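Local coordinates for protein KLLA0C04147p (Kluyveromyces lactis, PDB 5H2A) that probably binds and transfers sterols in lipid transport, the portion described here being its ankyrin-repeat domain, at residues L17-C22 and N37-F42; D21-R24 and Q30-H33; H171-L176 and L215-D220; L185-M190 and D196-E201. All blocks are in the same frame, centred on the assembly; numbering follows the deposited sequence.

Contact 1 (L17-C22 and N37-F42)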
loop_
_atom_site.group_PDB
_atom_site.type_symbol
_atom_site.label_atom_id
_atom_site.label_comp_id
_atom_site.label_asym_id
_atom_site.label_seq_id
_atom_site.Cartn_x
_atom_site.Cartn_y
_atom_site.Cartn_z
ATOM N N LEU A 17 18.182 0.275 25.173
ATOM C CA LEU A 17 19.244 -0.601 25.672
ATOM C C LEU A 17 18.691 -1.966 26.065
ATOM O O LEU A 17 19.255 -3.010 25.708
ATOM C CB LEU A 17 19.933 0.039 26.882
ATOM C CG LEU A 17 21.227 -0.611 27.389
ATOM C CD1 LEU A 17 22.339 -0.410 26.355
ATOM C CD2 LEU A 17 21.624 -0.007 28.731
ATOM N N LYS A 18 17.605 -1.969 26.838
ATOM C CA LYS A 18 16.977 -3.216 27.261
ATOM C C LYS A 18 16.461 -4.007 26.070
ATOM O O LYS A 18 16.632 -5.231 26.007
ATOM C CB LYS A 18 15.833 -2.924 28.232
ATOM C CG LYS A 18 16.286 -2.416 29.609
ATOM C CD LYS A 18 15.129 -1.785 30.391
ATOM C CE LYS A 18 15.597 -1.297 31.778
ATOM N NZ LYS A 18 14.613 -0.383 32.442
ATOM N N LEU A 19 15.846 -3.320 25.106
ATOM C CA LEU A 19 15.258 -3.993 23.954
ATOM C C LEU A 19 16.319 -4.627 23.067
ATOM O O LEU A 19 16.169 -5.781 22.632
ATOM C CB LEU A 19 14.420 -3.000 23.148
ATOM C CG LEU A 19 13.841 -3.587 21.858
ATOM C CD1 LEU A 19 12.790 -4.646 22.192
ATOM C CD2 LEU A 19 13.239 -2.452 20.995
ATOM N N LEU A 20 17.385 -3.880 22.750
ATOM C CA LEU A 20 18.421 -4.434 21.879
ATOM C C LEU A 20 19.098 -5.632 22.514
ATOM O O LEU A 20 19.455 -6.589 21.814
ATOM C CB LEU A 20 19.472 -3.384 21.526
ATOM C CG LEU A 20 18.979 -2.334 20.542
ATOM C CD1 LEU A 20 19.984 -1.220 20.332
ATOM C CD2 LEU A 20 18.617 -3.004 19.224
ATOM N N ASP A 21 19.308 -5.586 23.830
ATOM C CA ASP A 21 19.908 -6.732 24.493
ATOM C C ASP A 21 19.018 -7.953 24.333
ATOM O O ASP A 21 19.488 -9.050 24.006
ATOM C CB ASP A 21 20.148 -6.431 25.962
ATOM C CG ASP A 21 20.710 -7.633 26.690
ATOM O OD1 ASP A 21 21.932 -7.857 26.586
ATOM O OD2 ASP A 21 19.925 -8.353 27.334
ATOM N N CYS A 22 17.715 -7.768 24.523
ATOM C CA CYS A 22 16.771 -8.867 24.349
ATOM C C CYS A 22 16.759 -9.360 22.900
ATOM O O CYS A 22 16.808 -10.568 22.634
ATOM C CB CYS A 22 15.381 -8.398 24.782
ATOM S SG CYS A 22 14.135 -9.708 24.796
ATOM N N ASN A 37 6.849 -6.166 31.129
ATOM C CA ASN A 37 7.459 -5.672 32.351
ATOM C C ASN A 37 8.126 -4.303 32.203
ATOM O O ASN A 37 8.199 -3.555 33.184
ATOM C CB ASN A 37 8.464 -6.702 32.861
ATOM C CG ASN A 37 7.773 -7.893 33.503
ATOM O OD1 ASN A 37 7.559 -8.931 32.869
ATOM N ND2 ASN A 37 7.353 -7.716 34.747
ATOM N N GLU A 38 8.608 -3.939 31.014
ATOM C CA GLU A 38 9.376 -2.709 30.865
ATOM C C GLU A 38 8.758 -1.684 29.922
ATOM O O GLU A 38 9.162 -0.513 29.972
ATOM C CB GLU A 38 10.799 -3.015 30.360
ATOM C CG GLU A 38 11.627 -3.915 31.267
ATOM C CD GLU A 38 12.119 -3.210 32.522
ATOM O OE1 GLU A 38 12.446 -3.908 33.494
ATOM O OE2 GLU A 38 12.172 -1.964 32.551
ATOM N N PHE A 39 7.858 -2.084 29.029
ATOM C CA PHE A 39 7.262 -1.143 28.076
ATOM C C PHE A 39 5.926 -0.643 28.620
ATOM O O PHE A 39 4.856 -0.904 28.083
ATOM C CB PHE A 39 7.130 -1.790 26.693
ATOM C CG PHE A 39 8.411 -1.754 25.908
ATOM C CD1 PHE A 39 9.512 -2.486 26.340
ATOM C CD2 PHE A 39 8.534 -0.955 24.777
ATOM C CE1 PHE A 39 10.716 -2.429 25.643
ATOM C CE2 PHE A 39 9.720 -0.905 24.071
ATOM C CZ PHE A 39 10.827 -1.643 24.511
ATOM N N GLN A 40 6.024 0.028 29.766
ATOM C CA GLN A 40 4.839 0.445 30.503
ATOM C C GLN A 40 5.094 1.847 31.045
ATOM O O GLN A 40 6.220 2.182 31.398
ATOM C CB GLN A 40 4.502 -0.546 31.634
ATOM C CG GLN A 40 4.392 -2.034 31.215
ATOM C CD GLN A 40 3.181 -2.354 30.331
ATOM O OE1 GLN A 40 2.096 -1.816 30.530
ATOM N NE2 GLN A 40 3.380 -3.229 29.336
ATOM N N PRO A 41 4.065 2.711 31.044
ATOM C CA PRO A 41 2.725 2.509 30.491
ATOM C C PRO A 41 2.800 2.299 28.991
ATOM O O PRO A 41 3.564 2.985 28.301
ATOM C CB PRO A 41 1.992 3.819 30.821
ATOM C CG PRO A 41 2.838 4.504 31.854
ATOM C CD PRO A 41 4.247 4.080 31.560
ATOM N N PHE A 42 2.013 1.349 28.491
ATOM C CA PHE A 42 2.192 0.930 27.112
ATOM C C PHE A 42 1.767 1.992 26.102
ATOM O O PHE A 42 2.198 1.938 24.947
ATOM C CB PHE A 42 1.422 -0.358 26.858
ATOM C CG PHE A 42 1.810 -1.026 25.578
ATOM C CD1 PHE A 42 3.039 -1.678 25.471
ATOM C CD2 PHE A 42 0.963 -1.002 24.481
ATOM C CE1 PHE A 42 3.415 -2.284 24.290
ATOM C CE2 PHE A 42 1.330 -1.621 23.299
ATOM C CZ PHE A 42 2.573 -2.256 23.205
HETATM O O HOH W 1 14.500 -2.812 34.641
#
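K18 reaches across from helix 12-25 to E38 at the C-terminal end of helix 28-38, and beside it L19 meets F39, so the contact joins the two arms of a helical hairpin at the N-terminal end of the ankyrin domain. The two charged side chains cross at about a right angle. K18 runs out fully extended beyond CG, whereas E38 is bent at chi2 (-74°), which turns its carboxylate to face the lysine. The salt bridge is one hydrogen bond from K18 NZ to E38 OE2, 2.9 Å long, and the ammonium comes from above the carboxylate plane, 52° out of it. A water ties the same pair together a second time: it donates to E38 OE1 over 2.6 Å and weakly accepts from K18 NZ. The apolar half works differently. The far end of the F39 ring points at the leucine, and L19 CB lies near the ring plane at its edge. Around them, V50 of helix 45-51 packs on both L19 and F39, with F51 also on F39 and Y57 of helix 54-61 on L19. F39 is where the chain leaves helix 28-38, through an inverse gamma turn centred on it; a cis peptide bond before P41 follows. The ring-edge approach, L19 CB to F39 CZ, measures 4.1 Å.

Contact 2 (D21-R24 and Q30-H33)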
loop_
_atom_site.group_PDB
_atom_site.type_symbol
_atom_site.label_atom_id
_atom_site.label_comp_id
_atom_site.label_asym_id
_atom_site.label_seq_id
_atom_site.Cartn_x
_atom_site.Cartn_y
_atom_site.Cartn_z
ATOM N N ASP A 21 19.308 -5.586 23.830
ATOM C CA ASP A 21 19.908 -6.732 24.493
ATOM C C ASP A 21 19.018 -7.953 24.333
ATOM O O ASP A 21 19.488 -9.050 24.006
ATOM C CB ASP A 21 20.148 -6.431 25.962
ATOM C CG ASP A 21 20.710 -7.633 26.690
ATOM O OD1 ASP A 21 21.932 -7.857 26.586
ATOM O OD2 ASP A 21 19.925 -8.353 27.334
ATOM N N CYS A 22 17.715 -7.768 24.523
ATOM C CA CYS A 22 16.771 -8.867 24.349
ATOM C C CYS A 22 16.759 -9.360 22.900
ATOM O O CYS A 22 16.808 -10.568 22.634
ATOM C CB CYS A 22 15.381 -8.398 24.782
ATOM S SG CYS A 22 14.135 -9.708 24.796
ATOM N N LEU A 23 16.668 -8.437 21.944
ATOM C CA LEU A 23 16.589 -8.845 20.541
ATOM C C LEU A 23 17.838 -9.594 20.070
ATOM O O LEU A 23 17.754 -10.410 19.143
ATOM C CB LEU A 23 16.353 -7.624 19.658
ATOM C CG LEU A 23 14.986 -6.947 19.868
ATOM C CD1 LEU A 23 14.888 -5.702 18.977
ATOM C CD2 LEU A 23 13.861 -7.928 19.524
ATOM N N ARG A 24 18.999 -9.315 20.668
ATOM C CA ARG A 24 20.244 -9.960 20.249
ATOM C C ARG A 24 20.400 -11.375 20.790
ATOM O O ARG A 24 21.064 -12.203 20.159
ATOM C CB ARG A 24 21.446 -9.136 20.715
ATOM C CG ARG A 24 21.763 -7.941 19.853
ATOM C CD ARG A 24 23.163 -7.377 20.177
ATOM N NE ARG A 24 23.588 -6.474 19.108
ATOM C CZ ARG A 24 23.421 -5.157 19.142
ATOM N NH1 ARG A 24 22.860 -4.593 20.204
ATOM N NH2 ARG A 24 23.824 -4.406 18.117
ATOM N N GLN A 30 10.578 -14.548 25.626
ATOM C CA GLN A 30 11.337 -13.622 26.463
ATOM C C GLN A 30 11.106 -12.172 26.045
ATOM O O GLN A 30 11.047 -11.276 26.897
ATOM C CB GLN A 30 12.825 -13.979 26.397
ATOM C CG GLN A 30 13.122 -15.258 27.175
ATOM C CD GLN A 30 14.477 -15.859 26.881
ATOM O OE1 GLN A 30 14.964 -15.820 25.749
ATOM N NE2 GLN A 30 15.084 -16.463 27.907
ATOM N N LEU A 31 11.010 -11.921 24.738
ATOM C CA LEU A 31 10.696 -10.577 24.255
ATOM C C LEU A 31 9.319 -10.135 24.749
ATOM O O LEU A 31 9.147 -9.003 25.228
ATOM C CB LEU A 31 10.760 -10.556 22.723
ATOM C CG LEU A 31 10.311 -9.253 22.050
ATOM C CD1 LEU A 31 11.222 -8.077 22.485
ATOM C CD2 LEU A 31 10.293 -9.413 20.537
ATOM N N CYS A 32 8.319 -11.021 24.648
ATOM C CA CYS A 32 6.990 -10.685 25.178
ATOM C C CYS A 32 7.064 -10.299 26.652
ATOM O O CYS A 32 6.466 -9.305 27.083
ATOM C CB CYS A 32 6.021 -11.864 24.992
ATOM S SG CYS A 32 5.538 -12.184 23.292
ATOM N N HIS A 33 7.784 -11.093 27.445
ATOM C CA HIS A 33 7.921 -10.817 28.873
ATOM C C HIS A 33 8.561 -9.452 29.125
ATOM O O HIS A 33 8.153 -8.724 30.043
ATOM C CB HIS A 33 8.750 -11.925 29.514
ATOM C CG HIS A 33 8.850 -11.836 31.006
ATOM N ND1 HIS A 33 9.968 -11.353 31.649
ATOM C CD2 HIS A 33 7.987 -12.208 31.979
ATOM C CE1 HIS A 33 9.783 -11.411 32.956
ATOM N NE2 HIS A 33 8.590 -11.927 33.183
#
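C22 and L23 on helix 12-25 press against L31 of helix 28-38 close to the short turn that joins these antiparallel helices into a hairpin of the ankyrin domain. The backbones approach closely here, with 6.3 Å between C22 CA and L31 CA. At this close approach the small thiol lies against the main chain of the opposite helix: C22 SG is 3.6 Å from L31 CA and 3.8 Å from L31 N. With chi1 at -174° the sulfur stands trans to its own backbone N and is directed at the L31 backbone. L23 takes the neighbouring position, where a single branch does the touching: its CD2 sits over the fork of L31, equally far from both of that residue's methyls. The two segments share no hydrogen bond; the contact is van der Waals packing.

One shell out, L66 of helix 64-74 and Y57 and V61 of helix 54-61 pack on L23, while I70 and W74 cover L31. The L23 carbonyl is bonded by S62 OG. At the solvent-facing margin Q30 turns its OE1 back to N27 N in the hairpin turn. L23 CD2 lies 4.0 Å from L31 CD1, and no nearer to L31 CD2.

Contact 3 (H171-L176 and L215-D220)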
loop_
_atom_site.group_PDB
_atom_site.type_symbol
_atom_site.label_atom_id
_atom_site.label_comp_id
_atom_site.label_asym_id
_atom_site.label_seq_id
_atom_site.Cartn_x
_atom_site.Cartn_y
_atom_site.Cartn_z
ATOM N N HIS A 171 -15.131 -5.323 -4.104
ATOM C CA HIS A 171 -13.844 -5.938 -4.396
ATOM C C HIS A 171 -12.864 -4.910 -4.946
ATOM O O HIS A 171 -11.709 -4.840 -4.505
ATOM C CB HIS A 171 -14.041 -7.086 -5.388
ATOM C CG HIS A 171 -12.823 -7.930 -5.596
ATOM N ND1 HIS A 171 -12.764 -8.920 -6.553
ATOM C CD2 HIS A 171 -11.624 -7.943 -4.967
ATOM C CE1 HIS A 171 -11.578 -9.503 -6.509
ATOM N NE2 HIS A 171 -10.871 -8.931 -5.551
ATOM N N LEU A 172 -13.313 -4.102 -5.916
ATOM C CA LEU A 172 -12.485 -3.017 -6.443
ATOM C C LEU A 172 -12.021 -2.088 -5.332
ATOM O O LEU A 172 -10.845 -1.698 -5.287
ATOM C CB LEU A 172 -13.269 -2.228 -7.498
ATOM C CG LEU A 172 -13.505 -2.896 -8.859
ATOM C CD1 LEU A 172 -14.549 -2.084 -9.617
ATOM C CD2 LEU A 172 -12.198 -2.958 -9.658
ATOM N N ASN A 173 -12.929 -1.730 -4.419
ATOM C CA ASN A 173 -12.549 -0.862 -3.305
ATOM C C ASN A 173 -11.537 -1.541 -2.397
ATOM O O ASN A 173 -10.603 -0.897 -1.906
ATOM C CB ASN A 173 -13.795 -0.454 -2.518
ATOM C CG ASN A 173 -14.529 0.701 -3.159
ATOM O OD1 ASN A 173 -13.932 1.514 -3.857
ATOM N ND2 ASN A 173 -15.824 0.793 -2.906
ATOM N N SER A 174 -11.718 -2.840 -2.152
ATOM C CA SER A 174 -10.776 -3.582 -1.321
ATOM C C SER A 174 -9.392 -3.614 -1.958
ATOM O O SER A 174 -8.374 -3.405 -1.276
ATOM C CB SER A 174 -11.301 -5.002 -1.090
ATOM O OG SER A 174 -10.407 -5.739 -0.283
ATOM N N ILE A 175 -9.332 -3.838 -3.272
ATOM C CA ILE A 175 -8.040 -3.850 -3.963
ATOM C C ILE A 175 -7.331 -2.514 -3.792
ATOM O O ILE A 175 -6.138 -2.459 -3.465
ATOM C CB ILE A 175 -8.231 -4.205 -5.450
ATOM C CG1 ILE A 175 -8.679 -5.664 -5.582
ATOM C CG2 ILE A 175 -6.955 -3.987 -6.212
ATOM C CD1 ILE A 175 -9.109 -6.059 -7.009
ATOM N N LEU A 176 -8.043 -1.411 -4.009
ATOM C CA LEU A 176 -7.366 -0.123 -3.935
ATOM C C LEU A 176 -7.197 0.387 -2.512
ATOM O O LEU A 176 -6.534 1.410 -2.325
ATOM C CB LEU A 176 -8.104 0.922 -4.787
ATOM C CG LEU A 176 -7.980 0.747 -6.307
ATOM C CD1 LEU A 176 -8.427 2.018 -7.008
ATOM C CD2 LEU A 176 -6.552 0.396 -6.718
ATOM N N LEU A 215 -13.680 6.771 -12.798
ATOM C CA LEU A 215 -13.326 8.194 -12.764
ATOM C C LEU A 215 -12.987 8.664 -11.351
ATOM O O LEU A 215 -12.218 9.618 -11.187
ATOM C CB LEU A 215 -14.455 9.041 -13.353
ATOM C CG LEU A 215 -14.650 8.888 -14.867
ATOM C CD1 LEU A 215 -15.915 9.610 -15.344
ATOM C CD2 LEU A 215 -13.424 9.362 -15.643
ATOM N N ASP A 216 -13.531 8.016 -10.323
ATOM C CA ASP A 216 -13.159 8.367 -8.955
ATOM C C ASP A 216 -11.853 7.732 -8.506
ATOM O O ASP A 216 -11.403 8.015 -7.391
ATOM C CB ASP A 216 -14.266 7.977 -7.981
ATOM C CG ASP A 216 -15.500 8.833 -8.136
ATOM O OD1 ASP A 216 -15.405 9.901 -8.783
ATOM O OD2 ASP A 216 -16.565 8.442 -7.612
ATOM N N HIS A 217 -11.223 6.903 -9.332
ATOM C CA HIS A 217 -9.996 6.219 -8.931
ATOM C C HIS A 217 -8.910 6.362 -9.980
ATOM O O HIS A 217 -8.143 5.431 -10.245
ATOM C CB HIS A 217 -10.284 4.757 -8.609
ATOM C CG HIS A 217 -11.089 4.586 -7.361
ATOM N ND1 HIS A 217 -12.464 4.707 -7.339
ATOM C CD2 HIS A 217 -10.708 4.375 -6.079
ATOM C CE1 HIS A 217 -12.897 4.541 -6.101
ATOM N NE2 HIS A 217 -11.854 4.323 -5.320
ATOM N N GLY A 218 -8.823 7.538 -10.591
ATOM C CA GLY A 218 -7.702 7.876 -11.436
ATOM C C GLY A 218 -7.896 7.666 -12.915
ATOM O O GLY A 218 -6.953 7.915 -13.677
ATOM N N GLY A 219 -9.073 7.216 -13.354
ATOM C CA GLY A 219 -9.323 7.089 -14.777
ATOM C C GLY A 219 -9.117 8.404 -15.498
ATOM O O GLY A 219 -9.632 9.434 -15.062
ATOM N N ASP A 220 -8.359 8.385 -16.593
ATOM C CA ASP A 220 -7.943 9.614 -17.254
ATOM C C ASP A 220 -8.777 9.832 -18.503
ATOM O O ASP A 220 -8.608 9.097 -19.488
ATOM C CB ASP A 220 -6.453 9.551 -17.608
ATOM C CG ASP A 220 -5.928 10.842 -18.243
ATOM O OD1 ASP A 220 -6.727 11.683 -18.701
ATOM O OD2 ASP A 220 -4.689 11.014 -18.290
HETATM O O HOH W 2 -12.127 3.601 -2.901
#
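Neighbouring helices of the ankyrin domain are joined here: H217, in the turn just after helix 208-215, faces N173 and L176 of helix 169-176. L176 makes the tight part of the contact. Its CD1 approaches the imidazole obliquely, 3.4 Å from H217 CD2 and 3.7 Å from H217 CB, so one methyl touches both the ring and its root. N173 meets the ring from a different direction. The two side chains cross at about a right angle, with amide and imidazole planes 46° apart, and N173 OD1 lies 3.8 Å from H217 NE2. A water spans that gap: it donates to N173 OD1 over 2.9 Å and lies in the ring plane beside H217 NE2, at a distance so short (2.5 Å) that its exact position is doubtful.

W213 positions both polar partners, its NE1 bonding to N173 OD1 and its carbonyl O to H217 ND1. The bond from H217 ND1 to W213 O and the stack on the W213 ring fix the rotation of the imidazole. The contact lies at the surface, bridging helix 169-176 and the end of helix 208-215, with helix 139-165 packed against L172 and helix 249-268 against L215.

Contact 4 (L185-M190 and D196-E201)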
loop_
_atom_site.group_PDB
_atom_site.type_symbol
_atom_site.label_atom_id
_atom_site.label_comp_id
_atom_site.label_asym_id
_atom_site.label_seq_id
_atom_site.Cartn_x
_atom_site.Cartn_y
_atom_site.Cartn_z
ATOM N N LEU A 185 -0.925 -0.807 -9.792
ATOM C CA LEU A 185 -1.960 -0.946 -10.813
ATOM C C LEU A 185 -2.045 0.341 -11.625
ATOM O O LEU A 185 -1.858 1.439 -11.092
ATOM C CB LEU A 185 -3.311 -1.246 -10.168
ATOM C CG LEU A 185 -3.461 -2.597 -9.474
ATOM C CD1 LEU A 185 -4.729 -2.594 -8.630
ATOM C CD2 LEU A 185 -3.517 -3.732 -10.518
ATOM N N ASP A 186 -2.312 0.200 -12.916
ATOM C CA ASP A 186 -2.453 1.337 -13.821
ATOM C C ASP A 186 -3.863 1.244 -14.394
ATOM O O ASP A 186 -4.100 0.505 -15.356
ATOM C CB ASP A 186 -1.400 1.301 -14.926
ATOM C CG ASP A 186 -1.482 2.499 -15.862
ATOM O OD1 ASP A 186 -2.397 3.334 -15.707
ATOM O OD2 ASP A 186 -0.626 2.596 -16.758
ATOM N N ILE A 187 -4.804 1.982 -13.803
ATOM C CA ILE A 187 -6.178 1.922 -14.289
ATOM C C ILE A 187 -6.295 2.481 -15.701
ATOM O O ILE A 187 -7.317 2.271 -16.363
ATOM C CB ILE A 187 -7.108 2.644 -13.284
ATOM C CG1 ILE A 187 -8.573 2.205 -13.457
ATOM C CG2 ILE A 187 -6.981 4.164 -13.400
ATOM C CD1 ILE A 187 -9.464 2.777 -12.360
ATOM N N ASN A 188 -5.258 3.157 -16.197
ATOM C CA ASN A 188 -5.264 3.707 -17.548
ATOM C C ASN A 188 -4.479 2.865 -18.544
ATOM O O ASN A 188 -4.210 3.330 -19.658
ATOM C CB ASN A 188 -4.740 5.141 -17.510
ATOM C CG ASN A 188 -5.663 6.049 -16.714
ATOM O OD1 ASN A 188 -6.824 6.235 -17.086
ATOM N ND2 ASN A 188 -5.176 6.573 -15.599
ATOM N N GLY A 189 -4.119 1.635 -18.181
ATOM C CA GLY A 189 -3.412 0.771 -19.116
ATOM C C GLY A 189 -4.294 0.369 -20.293
ATOM O O GLY A 189 -5.494 0.136 -20.150
ATOM N N MET A 190 -3.682 0.272 -21.471
ATOM C CA MET A 190 -4.402 -0.057 -22.696
ATOM C C MET A 190 -4.319 -1.555 -22.965
ATOM O O MET A 190 -3.228 -2.128 -22.988
ATOM C CB MET A 190 -3.838 0.728 -23.882
ATOM C CG MET A 190 -4.588 0.486 -25.185
ATOM S SD MET A 190 -3.944 1.442 -26.583
ATOM C CE MET A 190 -3.937 3.098 -25.896
ATOM N N ASP A 196 -8.408 -0.514 -25.953
ATOM C CA ASP A 196 -9.207 0.227 -24.979
ATOM C C ASP A 196 -8.566 0.234 -23.597
ATOM O O ASP A 196 -7.953 -0.747 -23.179
ATOM C CB ASP A 196 -10.595 -0.393 -24.831
ATOM C CG ASP A 196 -11.463 -0.168 -26.039
ATOM O OD1 ASP A 196 -11.091 0.682 -26.881
ATOM O OD2 ASP A 196 -12.505 -0.842 -26.139
ATOM N N THR A 197 -8.740 1.346 -22.884
ATOM C CA THR A 197 -8.620 1.365 -21.430
ATOM C C THR A 197 -9.949 0.924 -20.826
ATOM O O THR A 197 -10.961 0.842 -21.525
ATOM C CB THR A 197 -8.296 2.767 -20.930
ATOM O OG1 THR A 197 -9.443 3.601 -21.126
ATOM C CG2 THR A 197 -7.105 3.361 -21.691
ATOM N N VAL A 198 -9.962 0.641 -19.515
ATOM C CA VAL A 198 -11.245 0.256 -18.939
ATOM C C VAL A 198 -12.230 1.406 -19.035
ATOM O O VAL A 198 -13.436 1.175 -19.133
ATOM C CB VAL A 198 -11.136 -0.271 -17.486
ATOM C CG1 VAL A 198 -10.430 -1.627 -17.465
ATOM C CG2 VAL A 198 -10.464 0.740 -16.535
ATOM N N LEU A 199 -11.751 2.657 -19.060
ATOM C CA LEU A 199 -12.711 3.753 -19.184
ATOM C C LEU A 199 -13.406 3.718 -20.544
ATOM O O LEU A 199 -14.629 3.872 -20.614
ATOM C CB LEU A 199 -12.038 5.108 -18.943
ATOM C CG LEU A 199 -12.973 6.334 -18.980
ATOM C CD1 LEU A 199 -14.125 6.268 -17.938
ATOM C CD2 LEU A 199 -12.155 7.627 -18.762
ATOM N N HIS A 200 -12.661 3.482 -21.634
ATOM C CA HIS A 200 -13.316 3.304 -22.934
ATOM C C HIS A 200 -14.282 2.131 -22.904
ATOM O O HIS A 200 -15.402 2.209 -23.432
ATOM C CB HIS A 200 -12.290 3.053 -24.035
ATOM C CG HIS A 200 -11.422 4.226 -24.319
ATOM N ND1 HIS A 200 -10.171 4.361 -23.764
ATOM C CD2 HIS A 200 -11.618 5.320 -25.092
ATOM C CE1 HIS A 200 -9.631 5.491 -24.182
ATOM N NE2 HIS A 200 -10.485 6.088 -24.993
ATOM N N GLU A 201 -13.823 1.014 -22.341
ATOM C CA GLU A 201 -14.599 -0.219 -22.312
ATOM C C GLU A 201 -15.945 -0.008 -21.630
ATOM O O GLU A 201 -16.996 -0.398 -22.160
ATOM C CB GLU A 201 -13.779 -1.304 -21.599
ATOM C CG GLU A 201 -14.568 -2.556 -21.281
ATOM C CD GLU A 201 -13.800 -3.550 -20.408
ATOM O OE1 GLU A 201 -12.592 -3.340 -20.167
ATOM O OE2 GLU A 201 -14.424 -4.534 -19.956
HETATM O O HOH W 3 -9.338 3.771 -17.665
HETATM O O HOH W 4 -7.401 0.223 -18.336
HETATM O O HOH W 5 -8.319 5.649 -19.401
#
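The type I turn from D186 to G189, and M190 after it, run past the start of helix 198-204, with 4.6 Å between M190 CA and T197 CA. The helix opens with T197-V198-L199-H200, a form of the TPLH signature of ankyrin repeats. T197 stands at the N-cap. Its OG1, placed between backbone N and carbonyl carbon by a chi1 of 70°, shares a 2.8 Å hydrogen bond with H200 ND1, and a weak bond from T197 N reaches the same nitrogen. H200 NE2 bonds to K229 O, so the imidazole is held at both nitrogens and links the helix start to a later loop.

Across the contact, water takes the place of direct bonds. One water donates to I187 O and accepts from L199 N over 3.0 Å; a second lies near I187 O and G189 O and accepts from V198 N, so the first amides of the helix are satisfied by the turn through solvent. The turn itself is braced by an Asx turn, D186 OD1 accepting from N188 N.

The side chains of I187 and V198 cross at about a right angle, CG1 of I187 against CG2 of V198 at 3.9 Å, with I214 of helix 208-215 packing on both. T197 lays its CG2 against N188 O at 3.5 Å, and its CA-H points at G189 O, 3.6 Å from T197 CA to that oxygen.

From the N terminus, contacts 1 and 2 both close the hairpin of helices 12-25 and 28-38. Contact 2 ties the helices near their turn and contact 1 near the open end, starting from an overlapping stretch; the two meet where L19 packs on L31. Contacts 3 and 4 both come later in the chain, on the other side of its centre, with about 42 Å between the centres of contacts 1 and 3. Contact 3 closes a larger loop from helix 169-176 to the turn after helix 208-215, and contact 4 is nested inside it, closing the short loop before helix 198-204. N188 probably joins these two through hydrogen bonds to D220 N and G218 O.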